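Side-chain contacts in probable endonuclease 4 (Thermotoga maritima, PDB 4HNO), which probably cleaves phosphodiester bonds at apurinic or apyrimidinic sites in DNA during base excision repair, using a cluster of three metal ions: residues F246-F249 with F250-E254; I275-V278 with F279-E283. All coordinates share one frame; numbering follows the deposited sequence. Where two conformers were deposited one is given.

Contact 1 (F246-F249 with F250-E254)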
ATOM      1  N   PHE A 246      -6.733 -15.877  -7.614  1.00 11.15           N
ATOM      2  CA  PHE A 246      -7.073 -15.301  -6.337  1.00 11.64           C
ATOM      3  C   PHE A 246      -7.586 -16.361  -5.363  1.00 11.77           C
ATOM      4  O   PHE A 246      -7.305 -16.276  -4.172  1.00 12.30           O
ATOM      5  CB  PHE A 246      -8.045 -14.124  -6.474  1.00 11.64           C
ATOM      6  CG  PHE A 246      -7.368 -12.842  -6.851  1.00 11.29           C
ATOM      7  CD1 PHE A 246      -7.630 -12.224  -8.049  1.00 11.93           C
ATOM      8  CD2 PHE A 246      -6.427 -12.273  -6.014  1.00 11.33           C
ATOM      9  CE1 PHE A 246      -6.984 -11.055  -8.415  1.00 12.55           C
ATOM     10  CE2 PHE A 246      -5.770 -11.108  -6.378  1.00 11.99           C
ATOM     11  CZ  PHE A 246      -6.051 -10.506  -7.578  1.00 12.04           C
ATOM     12  N   ALA A 247      -8.292 -17.379  -5.848  1.00 12.62           N
ATOM     13  CA  ALA A 247      -8.730 -18.435  -4.943  1.00 12.94           C
ATOM     14  C   ALA A 247      -7.538 -19.106  -4.270  1.00 13.09           C
ATOM     15  O   ALA A 247      -7.596 -19.420  -3.100  1.00 14.48           O
ATOM     16  CB  ALA A 247      -9.569 -19.449  -5.697  1.00 14.95           C
ATOM     17  N   VAL A 248      -6.461 -19.347  -5.013  1.00 12.86           N
ATOM     18  CA  VAL A 248      -5.253 -19.906  -4.425  1.00 12.99           C
ATOM     19  C   VAL A 248      -4.679 -18.959  -3.361  1.00 12.60           C
ATOM     20  O   VAL A 248      -4.411 -19.349  -2.230  1.00 13.74           O
ATOM     21  CB  VAL A 248      -4.208 -20.200  -5.518  1.00 13.81           C
ATOM     22  CG1 VAL A 248      -2.877 -20.584  -4.905  1.00 15.01           C
ATOM     23  CG2 VAL A 248      -4.714 -21.305  -6.449  1.00 16.05           C
ATOM     24  N   PHE A 249      -4.527 -17.696  -3.716  1.00 12.09           N
ATOM     25  CA  PHE A 249      -3.961 -16.703  -2.795  1.00 11.75           C
ATOM     26  C   PHE A 249      -4.792 -16.591  -1.517  1.00 11.91           C
ATOM     27  O   PHE A 249      -4.239 -16.582  -0.424  1.00 12.26           O
ATOM     28  CB  PHE A 249      -3.935 -15.382  -3.546  1.00 10.94           C
ATOM     29  CG  PHE A 249      -3.238 -14.248  -2.837  1.00 10.53           C
ATOM     30  CD1 PHE A 249      -1.884 -14.298  -2.552  1.00 11.70           C
ATOM     31  CD2 PHE A 249      -3.920 -13.069  -2.582  1.00 10.76           C
ATOM     32  CE1 PHE A 249      -1.230 -13.214  -1.988  1.00 11.57           C
ATOM     33  CE2 PHE A 249      -3.263 -11.988  -2.023  1.00 11.78           C
ATOM     34  CZ  PHE A 249      -1.919 -12.067  -1.737  1.00 10.99           C
ATOM     35  N   PHE A 250      -6.110 -16.540  -1.661  1.00 11.77           N
ATOM     36  CA  PHE A 250      -7.004 -16.353  -0.532  1.00 12.79           C
ATOM     37  C   PHE A 250      -7.008 -17.542   0.410  1.00 13.71           C
ATOM     38  O   PHE A 250      -7.442 -17.423   1.556  1.00 15.50           O
ATOM     39  CB  PHE A 250      -8.447 -16.170  -0.999  1.00 13.30           C
ATOM     40  CG  PHE A 250      -8.719 -14.922  -1.808  1.00 12.77           C
ATOM     41  CD1 PHE A 250      -7.884 -13.823  -1.790  1.00 13.47           C
ATOM     42  CD2 PHE A 250      -9.869 -14.873  -2.581  1.00 13.52           C
ATOM     43  CE1 PHE A 250      -8.210 -12.701  -2.534  1.00 13.10           C
ATOM     44  CE2 PHE A 250     -10.183 -13.765  -3.321  1.00 14.30           C
ATOM     45  CZ  PHE A 250      -9.358 -12.675  -3.300  1.00 14.03           C
ATOM     46  N   SER A 251      -6.578 -18.701  -0.074  1.00 13.79           N
ATOM     47  CA  SER A 251      -6.667 -19.924   0.714  1.00 14.86           C
ATOM     48  C   SER A 251      -5.667 -19.973   1.861  1.00 14.94           C
ATOM     49  O   SER A 251      -5.820 -20.783   2.769  1.00 16.33           O
ATOM     50  CB  SER A 251      -6.509 -21.155  -0.183  1.00 15.45           C
ATOM     51  OG  SER A 251      -5.172 -21.344  -0.598  1.00 17.15           O
ATOM     52  N   PHE A 252      -4.666 -19.103   1.841  1.00 14.05           N
ATOM     53  CA  PHE A 252      -3.653 -19.083   2.886  1.00 14.12           C
ATOM     54  C   PHE A 252      -4.094 -18.228   4.049  1.00 14.56           C
ATOM     55  O   PHE A 252      -4.409 -17.050   3.891  1.00 14.17           O
ATOM     56  CB  PHE A 252      -2.332 -18.572   2.314  1.00 14.28           C
ATOM     57  CG  PHE A 252      -1.644 -19.574   1.445  1.00 14.44           C
ATOM     58  CD1 PHE A 252      -2.063 -19.771   0.139  1.00 14.72           C
ATOM     59  CD2 PHE A 252      -0.615 -20.343   1.939  1.00 15.41           C
ATOM     60  CE1 PHE A 252      -1.448 -20.714  -0.660  1.00 15.70           C
ATOM     61  CE2 PHE A 252       0.005 -21.275   1.139  1.00 16.96           C
ATOM     62  CZ  PHE A 252      -0.414 -21.461  -0.160  1.00 16.77           C
ATOM     63  N   LYS A 253      -4.106 -18.808   5.241  1.00 16.12           N
ATOM     64  CA  LYS A 253      -4.493 -18.060   6.427  1.00 17.97           C
ATOM     65  C   LYS A 253      -3.566 -16.847   6.673  1.00 15.43           C
ATOM     66  O   LYS A 253      -4.030 -15.812   7.153  1.00 15.51           O
ATOM     67  CB  LYS A 253      -4.540 -18.979   7.647  1.00 24.20           C
ATOM     68  CG  LYS A 253      -5.747 -19.919   7.649  1.00 31.69           C
ATOM     69  CD  LYS A 253      -7.058 -19.148   7.800  1.00 39.99           C
ATOM     70  CE  LYS A 253      -8.246 -20.083   7.957  1.00 44.16           C
ATOM     71  NZ  LYS A 253      -9.532 -19.381   7.688  1.00 42.46           N
ATOM     72  N   GLU A 254      -2.283 -16.973   6.334  1.00 14.68           N
ATOM     73  CA  GLU A 254      -1.344 -15.869   6.487  1.00 14.44           C
ATOM     74  C   GLU A 254      -1.795 -14.654   5.666  1.00 13.78           C
ATOM     75  O   GLU A 254      -1.608 -13.509   6.079  1.00 15.31           O
ATOM     76  CB  GLU A 254       0.065 -16.276   6.053  1.00 17.73           C
ATOM     77  CG  GLU A 254       0.701 -17.362   6.900  1.00 21.06           C
ATOM     78  CD  GLU A 254       0.428 -18.774   6.393  1.00 23.34           C
ATOM     79  OE1 GLU A 254      -0.524 -18.991   5.606  1.00 21.28           O
ATOM     80  OE2 GLU A 254       1.181 -19.674   6.794  1.00 31.01           O
TER
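F250 lies back over the turn that precedes it and meets F246 through both backbone and ring. Its backbone N gives a nearly straight hydrogen bond to F246 O (2.8 Å), a regular i to i+4 bond. The same carbonyl oxygen also sits over one face of the F250 ring, offset toward the rim; F250 CG lies 3.1 Å from F246 O. With CG beside its own backbone N (chi1 -65°), the F250 ring runs back along the helix, and F246 CB packs on it as a CH-pi contact, 4.1 Å from the ring centroid. The two rings are nearly parallel but slid apart, so they barely overlap. F249 CD2 touches F250 CD1 obliquely.

Beyond F250 the bonding tightens to i to i+3. V248 O accepts two bonds from S251. The hydroxyl OG donates to V248 O at 2.7 Å, tilted 16° from the carbonyl plane. S251 N reaches V248 O at 3.1 Å from well above that plane. S251 OG sits between its backbone N and carbonyl carbon (chi1 74°), which turns it back to V248 O. A247 O receives a weak bond from S251 N, and F249 O a weak one from F252 N. Both V248 O and F249 O lie at the edge of the F252 ring, and V248 O is 3.4 Å from F252 CD1.

F250 O is taken outside these segments by Q256 NE2. F250 also stacks on W260, while F246 and F249 pack on L219 of strand 214-222. The arrangement is the turn joining helix 242-250 to F252, the N-cap of helix 253-256, where i to i+3 bonds replace i to i+4 bonds. It belongs to the outer helical layer of the TIM barrel.

Contact 2 (I275-V278 with F279-E283)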
ATOM      1  N   ILE A 275     -15.521  -6.199  -4.053  1.00 13.20           N
ATOM      2  CA  ILE A 275     -15.609  -6.832  -2.752  1.00 13.93           C
ATOM      3  C   ILE A 275     -16.586  -8.004  -2.829  1.00 14.15           C
ATOM      4  O   ILE A 275     -16.305  -9.090  -2.324  1.00 14.44           O
ATOM      5  CB  ILE A 275     -16.014  -5.814  -1.658  1.00 14.30           C
ATOM      6  CG1 ILE A 275     -14.852  -4.838  -1.435  1.00 14.54           C
ATOM      7  CG2 ILE A 275     -16.366  -6.524  -0.369  1.00 15.48           C
ATOM      8  CD1 ILE A 275     -15.132  -3.764  -0.398  1.00 16.75           C
ATOM      9  N   LYS A 276     -17.726  -7.811  -3.481  1.00 14.42           N
ATOM     10  CA  LYS A 276     -18.656  -8.915  -3.674  1.00 15.15           C
ATOM     11  C   LYS A 276     -17.985 -10.054  -4.431  1.00 15.20           C
ATOM     12  O   LYS A 276     -18.203 -11.213  -4.100  1.00 15.83           O
ATOM     13  CB  LYS A 276     -19.887  -8.434  -4.425  1.00 18.20           C
ATOM     14  CG  LYS A 276     -20.842  -7.630  -3.567  1.00 25.37           C
ATOM     15  CD  LYS A 276     -22.068  -7.183  -4.352  1.00 37.90           C
ATOM     16  CE  LYS A 276     -22.952  -6.259  -3.525  1.00 50.24           C
ATOM     17  NZ  LYS A 276     -22.288  -4.955  -3.235  1.00 55.99           N
ATOM     18  N   LYS A 277     -17.189  -9.733  -5.452  1.00 13.75           N
ATOM     19  CA  LYS A 277     -16.478 -10.758  -6.218  1.00 14.06           C
ATOM     20  C   LYS A 277     -15.514 -11.546  -5.331  1.00 13.84           C
ATOM     21  O   LYS A 277     -15.406 -12.760  -5.463  1.00 14.87           O
ATOM     22  CB  LYS A 277     -15.738 -10.110  -7.388  1.00 14.39           C
ATOM     23  CG  LYS A 277     -14.970 -11.070  -8.282  0.50 15.94           C
ATOM     24  CD  LYS A 277     -15.898 -12.033  -8.991  0.50 22.74           C
ATOM     25  CE  LYS A 277     -15.261 -12.574 -10.256  0.50 31.93           C
ATOM     26  NZ  LYS A 277     -16.223 -13.399 -11.032  0.50 41.84           N
ATOM     27  N   VAL A 278     -14.787 -10.866  -4.450  1.00 13.45           N
ATOM     28  CA  VAL A 278     -13.897 -11.564  -3.537  1.00 13.37           C
ATOM     29  C   VAL A 278     -14.663 -12.599  -2.718  1.00 14.86           C
ATOM     30  O   VAL A 278     -14.241 -13.749  -2.601  1.00 14.86           O
ATOM     31  CB  VAL A 278     -13.153 -10.571  -2.626  1.00 13.37           C
ATOM     32  CG1 VAL A 278     -12.448 -11.292  -1.491  1.00 14.15           C
ATOM     33  CG2 VAL A 278     -12.173  -9.757  -3.468  1.00 13.05           C
ATOM     34  N   PHE A 279     -15.792 -12.203  -2.154  1.00 15.28           N
ATOM     35  CA  PHE A 279     -16.571 -13.150  -1.385  1.00 16.15           C
ATOM     36  C   PHE A 279     -17.186 -14.243  -2.255  1.00 16.76           C
ATOM     37  O   PHE A 279     -17.310 -15.385  -1.805  1.00 17.73           O
ATOM     38  CB  PHE A 279     -17.586 -12.416  -0.513  1.00 17.66           C
ATOM     39  CG  PHE A 279     -16.938 -11.681   0.624  1.00 18.06           C
ATOM     40  CD1 PHE A 279     -16.911 -10.302   0.652  1.00 19.74           C
ATOM     41  CD2 PHE A 279     -16.288 -12.379   1.626  1.00 19.88           C
ATOM     42  CE1 PHE A 279     -16.281  -9.628   1.690  1.00 19.91           C
ATOM     43  CE2 PHE A 279     -15.662 -11.711   2.658  1.00 20.47           C
ATOM     44  CZ  PHE A 279     -15.659 -10.335   2.685  1.00 20.56           C
ATOM     45  N   GLU A 280     -17.539 -13.912  -3.496  1.00 16.99           N
ATOM     46  CA  GLU A 280     -18.029 -14.937  -4.437  1.00 19.28           C
ATOM     47  C   GLU A 280     -16.941 -15.970  -4.681  1.00 18.04           C
ATOM     48  O   GLU A 280     -17.227 -17.165  -4.754  1.00 18.90           O
ATOM     49  CB  GLU A 280     -18.397 -14.351  -5.801  1.00 23.85           C
ATOM     50  CG  GLU A 280     -19.589 -13.429  -5.885  1.00 34.76           C
ATOM     51  CD  GLU A 280     -19.727 -12.833  -7.282  1.00 44.55           C
ATOM     52  OE1 GLU A 280     -19.605 -13.600  -8.262  1.00 49.38           O
ATOM     53  OE2 GLU A 280     -19.924 -11.602  -7.407  1.00 44.56           O
ATOM     54  N   ILE A 281     -15.710 -15.518  -4.884  1.00 16.56           N
ATOM     55  CA  ILE A 281     -14.607 -16.433  -5.112  1.00 16.62           C
ATOM     56  C   ILE A 281     -14.406 -17.342  -3.903  1.00 17.07           C
ATOM     57  O   ILE A 281     -14.276 -18.552  -4.048  1.00 17.98           O
ATOM     58  CB  ILE A 281     -13.305 -15.661  -5.447  1.00 15.45           C
ATOM     59  CG1 ILE A 281     -13.432 -14.998  -6.823  1.00 15.27           C
ATOM     60  CG2 ILE A 281     -12.090 -16.567  -5.380  1.00 16.07           C
ATOM     61  CD1 ILE A 281     -12.362 -13.969  -7.097  1.00 15.22           C
ATOM     62  N   ILE A 282     -14.371 -16.758  -2.712  1.00 17.45           N
ATOM     63  CA  ILE A 282     -14.237 -17.543  -1.490  1.00 18.31           C
ATOM     64  C   ILE A 282     -15.330 -18.622  -1.385  1.00 22.84           C
ATOM     65  O   ILE A 282     -15.050 -19.763  -1.020  1.00 22.69           O
ATOM     66  CB  ILE A 282     -14.243 -16.606  -0.258  1.00 18.65           C
ATOM     67  CG1 ILE A 282     -12.943 -15.788  -0.232  1.00 18.45           C
ATOM     68  CG2 ILE A 282     -14.419 -17.391   1.034  1.00 20.02           C
ATOM     69  CD1 ILE A 282     -12.943 -14.647   0.786  1.00 20.18           C
ATOM     70  N   GLU A 283     -16.559 -18.252  -1.727  1.00 32.76           N
ATOM     71  CA  GLU A 283     -17.682 -19.184  -1.664  1.00 35.88           C
ATOM     72  C   GLU A 283     -17.596 -20.266  -2.750  1.00 32.22           C
ATOM     73  O   GLU A 283     -17.694 -21.459  -2.460  1.00 28.08           O
ATOM     74  CB  GLU A 283     -19.004 -18.417  -1.770  0.60 38.67           C
ATOM     75  CG  GLU A 283     -20.238 -19.300  -1.709  0.55 39.82           C
ATOM     76  CD  GLU A 283     -21.448 -18.575  -1.149  0.50 40.02           C
ATOM     77  OE1 GLU A 283     -21.439 -17.326  -1.125  0.47 40.14           O
ATOM     78  OE2 GLU A 283     -22.403 -19.259  -0.724  0.51 40.07           O
TER
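In F279, CG lies beside the backbone N (chi1 -71°), and this swings the ring back along the helix to I275. In I275 the branch CG2 is anti to the backbone N, which sets it alongside that ring. The two side chains run side by side in the same direction, with I275 CG2 3.7 Å from F279 CE1. The ring also passes I275 O, which is 3.3 Å from F279 CD1 in an oblique approach.

Further along, V278 and I282 repeat the i to i+4 spacing. The V278 CG1 methyl meets the I282 CD1 methyl at 4.1 Å, the two side chains crossing at a slant. K277 uses its aliphatic part in the same way: K277 CG lies 4.1 Å from I281 CD1.

K277 and E280 cross at about a right angle. In the conformer given, their charged ends stay beyond salt-bridge range, with K277 NZ 4.4 Å from E280 OE1. In that conformer the lysine amine makes its salt bridge with E243 at the start of helix 242-250.

The backbone is regular. Four i to i+4 hydrogen bonds join the segments, from F279 N to I275 O through I282 N to V278 O. Among the shortest is I281 N to K277 O at 2.8 Å.

This is the C-terminal half of helix 268-284, an outer helix of the barrel. I275, V278 and F279 rest on I7 of strand 7-10. I275 also reaches L262, and V278 W260, of strand 260-262, while V278, I281 and I282 face helix 242-250.

Overall arrangement
Contact 1 spans the end region of helix 242-250 and the start of helix 253-256; contact 2 lies on helix 268-284. Their centres are about 12 Å apart, and they pack directly in the barrel's outer layer. F250 CE2 meets V278 CG1 at 3.8 Å, and A247 CB meets I281 CG2 at the same distance. Both are partly buried. In contact 1 the phenylalanines F246, F249 and F250 are buried, and S251 is exposed. In contact 2 the buried side is aliphatic, with I275, V278 and I281, while K276, F279 and E280 are exposed. In contact 1 a serine hydroxyl and its own backbone N share one acceptor, whereas contact 2 keeps regular helical bonding throughout.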